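Local atomic coordinates of plasmodesmata-located protein 5 (Arabidopsis thaliana, PDB entry 6GRE), a protein that limits plasmodesmatal permeability by regulating callose deposition during salicylic acid-triggered immune responses, and so modulates cell-to-cell trafficking in plants. Residues G152-G157 / Q163-C168. Sequence-based numbering, arbitrary orientation.
Sequences GSYRTG and QGVAQC. With NA (sodium ion), chain K.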
ATOM      1  N   GLY A 152       9.969   1.363  12.137  1.00 28.71           N
ATOM      2  CA  GLY A 152       9.465   2.323  11.184  1.00 26.30           C
ATOM      3  C   GLY A 152       8.478   1.714  10.205  1.00 20.93           C
ATOM      4  O   GLY A 152       7.948   0.599  10.420  1.00 20.23           O
ATOM      5  N   SER A 153       8.216   2.459   9.139  1.00 18.60           N
ATOM      6  CA  SER A 153       7.064   2.183   8.305  1.00 17.94           C
ATOM      7  C   SER A 153       7.393   1.259   7.138  1.00 17.08           C
ATOM      8  O   SER A 153       6.492   0.837   6.424  1.00 16.49           O
ATOM      9  CB  SER A 153       6.451   3.458   7.828  1.00 21.44           C
ATOM     10  OG  SER A 153       5.954   4.164   8.972  1.00 23.36           O
ATOM     11  N   TYR A 154       8.681   1.012   6.888  1.00 16.38           N
ATOM     12  CA  TYR A 154       9.106   0.087   5.831  1.00 15.36           C
ATOM     13  C   TYR A 154      10.147  -0.856   6.412  1.00 16.36           C
ATOM     14  O   TYR A 154      11.159  -0.411   6.966  1.00 17.06           O
ATOM     15  CB  TYR A 154       9.727   0.801   4.628  1.00 18.02           C
ATOM     16  CG  TYR A 154      10.100  -0.142   3.523  1.00 18.50           C
ATOM     17  CD1 TYR A 154       9.126  -0.824   2.827  1.00 18.38           C
ATOM     18  CD2 TYR A 154      11.430  -0.414   3.229  1.00 18.81           C
ATOM     19  CE1 TYR A 154       9.444  -1.731   1.840  1.00 18.84           C
ATOM     20  CE2 TYR A 154      11.768  -1.283   2.207  1.00 19.57           C
ATOM     21  CZ  TYR A 154      10.773  -1.972   1.531  1.00 18.31           C
ATOM     22  OH  TYR A 154      11.029  -2.836   0.496  1.00 21.55           O
ATOM     23  N   ARG A 155       9.878  -2.151   6.372  1.00 13.72           N
ATOM     24  CA  ARG A 155      10.716  -3.113   7.060  1.00 13.75           C
ATOM     25  C   ARG A 155      10.997  -4.283   6.125  1.00 13.59           C
ATOM     26  O   ARG A 155      10.122  -4.740   5.425  1.00 13.47           O
ATOM     27  CB  ARG A 155      10.008  -3.673   8.285  1.00 15.02           C
ATOM     28  CG  ARG A 155       9.569  -2.584   9.253  1.00 16.54           C
ATOM     29  CD  ARG A 155       8.740  -3.177  10.339  1.00 16.86           C
ATOM     30  NE  ARG A 155       8.113  -2.112  11.102  1.00 16.98           N
ATOM     31  CZ  ARG A 155       7.506  -2.310  12.247  1.00 16.65           C
ATOM     32  NH1 ARG A 155       7.348  -3.536  12.705  1.00 18.17           N
ATOM     33  NH2 ARG A 155       6.991  -1.266  12.889  1.00 17.52           N
ATOM     34  N   THR A 156      12.238  -4.761   6.128  1.00 13.06           N
ATOM     35  CA  THR A 156      12.585  -5.919   5.313  1.00 13.25           C
ATOM     36  C   THR A 156      13.473  -6.845   6.137  1.00 12.34           C
ATOM     37  O   THR A 156      14.113  -6.425   7.103  1.00 12.99           O
ATOM     38  CB  THR A 156      13.323  -5.565   4.026  1.00 14.20           C
ATOM     39  OG1 THR A 156      14.553  -4.897   4.340  1.00 17.63           O
ATOM     40  CG2 THR A 156      12.535  -4.635   3.136  1.00 15.13           C
ATOM     41  N   GLY A 157      13.421  -8.134   5.816  1.00 12.32           N
ATOM     42  CA  GLY A 157      14.227  -9.130   6.449  1.00 13.15           C
ATOM     43  C   GLY A 157      14.485 -10.264   5.494  1.00 13.69           C
ATOM     44  O   GLY A 157      13.654 -10.553   4.636  1.00 14.94           O
ATOM     45  N   GLN A 163      12.724 -14.050   1.796  1.00 14.09           N
ATOM     46  CA  GLN A 163      12.721 -12.581   1.881  1.00 15.11           C
ATOM     47  C   GLN A 163      11.355 -12.151   2.414  1.00 15.21           C
ATOM     48  O   GLN A 163      10.348 -12.640   1.911  1.00 15.54           O
ATOM     49  CB  GLN A 163      12.992 -11.959   0.515  1.00 19.59           C
ATOM     50  CG  GLN A 163      14.441 -12.108   0.053  1.00 25.83           C
ATOM     51  CD  GLN A 163      14.560 -11.866  -1.433  1.00 34.57           C
ATOM     52  OE1 GLN A 163      14.303 -10.769  -1.923  1.00 41.61           O
ATOM     53  NE2 GLN A 163      14.912 -12.909  -2.172  1.00 42.21           N
ATOM     54  N   GLY A 164      11.331 -11.167   3.306  1.00 12.94           N
ATOM     55  CA  GLY A 164      10.092 -10.574   3.790  1.00 13.11           C
ATOM     56  C   GLY A 164      10.121  -9.077   3.662  1.00 13.14           C
ATOM     57  O   GLY A 164      11.186  -8.438   3.747  1.00 13.02           O
ATOM     58  N   VAL A 165       8.946  -8.502   3.441  1.00 12.37           N
ATOM     59  CA  VAL A 165       8.758  -7.072   3.349  1.00 13.16           C
ATOM     60  C   VAL A 165       7.484  -6.724   4.105  1.00 13.29           C
ATOM     61  O   VAL A 165       6.443  -7.385   3.955  1.00 13.70           O
ATOM     62  CB  VAL A 165       8.660  -6.590   1.893  1.00 14.59           C
ATOM     63  CG1 VAL A 165       8.437  -5.082   1.771  1.00 16.09           C
ATOM     64  CG2 VAL A 165       9.865  -7.012   1.078  1.00 16.93           C
ATOM     65  N   ALA A 166       7.529  -5.627   4.835  1.00 12.45           N
ATOM     66  CA  ALA A 166       6.285  -5.095   5.481  1.00 12.31           C
ATOM     67  C   ALA A 166       6.285  -3.593   5.336  1.00 12.90           C
ATOM     68  O   ALA A 166       7.335  -2.951   5.405  1.00 14.88           O
ATOM     69  CB  ALA A 166       6.182  -5.465   6.917  1.00 13.96           C
ATOM     70  N   GLN A 167       5.133  -2.998   5.090  1.00 12.67           N
ATOM     71  CA  GLN A 167       5.084  -1.528   4.939  1.00 14.17           C
ATOM     72  C   GLN A 167       3.746  -1.034   5.479  1.00 14.15           C
ATOM     73  O   GLN A 167       2.688  -1.672   5.248  1.00 15.27           O
ATOM     74  CB  GLN A 167       5.240  -1.030   3.492  1.00 17.67           C
ATOM     75  CG  GLN A 167       5.468   0.497   3.385  1.00 19.42           C
ATOM     76  CD  GLN A 167       6.143   1.109   2.145  1.00 23.78           C
ATOM     77  OE1 GLN A 167       6.951   2.099   2.162  1.00 27.12           O
ATOM     78  NE2 GLN A 167       5.738   0.599   1.011  1.00 20.07           N
ATOM     79  N   CYS A 168       3.797   0.070   6.209  1.00 13.44           N
ATOM     80  CA  CYS A 168       2.635   0.825   6.634  0.55 13.90           C
ATOM     81  C   CYS A 168       2.418   2.033   5.748  1.00 14.75           C
ATOM     82  O   CYS A 168       3.372   2.672   5.336  1.00 14.69           O
ATOM     83  CB  CYS A 168       2.868   1.437   7.995  0.55 14.29           C
ATOM     84  SG  CYS A 168       2.913   0.137   9.223  0.55 14.72           S
TER
HETATM   85 NA    NA K 308      13.426  -3.723  -0.194  1.00 38.39          NA
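The Tyr154 ring crosses two side chains of the neighbouring strand, Val165 and Gln167, at a slant. CE1 meets Val165 CG1 at 3.5 Å, and CD1 meets Gln167 CD at 3.6 Å. The ring and the Gln167 amide are inclined 57° to each other. Tyr154 CG, anti to the backbone N (chi1 -177°), carries the ring across to Val165. Its hydroxyl binds a sodium ion, Tyr154 OH to sodium 2.6 Å, and the ion lies in the ring plane at its edge. Asp69, from the first Gnk2-homologous domain, also binds this ion, which links the two DUF26 domains in this crystal structure. On the same face Thr156 CG2 rests 4.1 Å from Val165 CG2.

The strands form the antiparallel beta hairpin 154-159/162-168 of the second DUF26 (Gnk2-like) domain. Strand 154-159 lies at one edge of its five-stranded sheet within the chain. Arg155 and Ala166 make a hydrogen-bonded pair, with Ala166 N to Arg155 O at 2.8 Å. Gly157 and Gly164 form the next such pair. Arg155 and Ala166 face helix 174-192, where both touch Leu181. The extended Arg155 side chain grips Gly152 O side-on: NE at 2.8 Å, nearly straight, and NH2 at a more bent 136°. NH2 also bonds to Gln178, and NH1 to the Leu147 carbonyl. Cys168 N donates to Ser153 O at 2.8 Å, beside the disulfide from Cys168 to Cys177 of the helix.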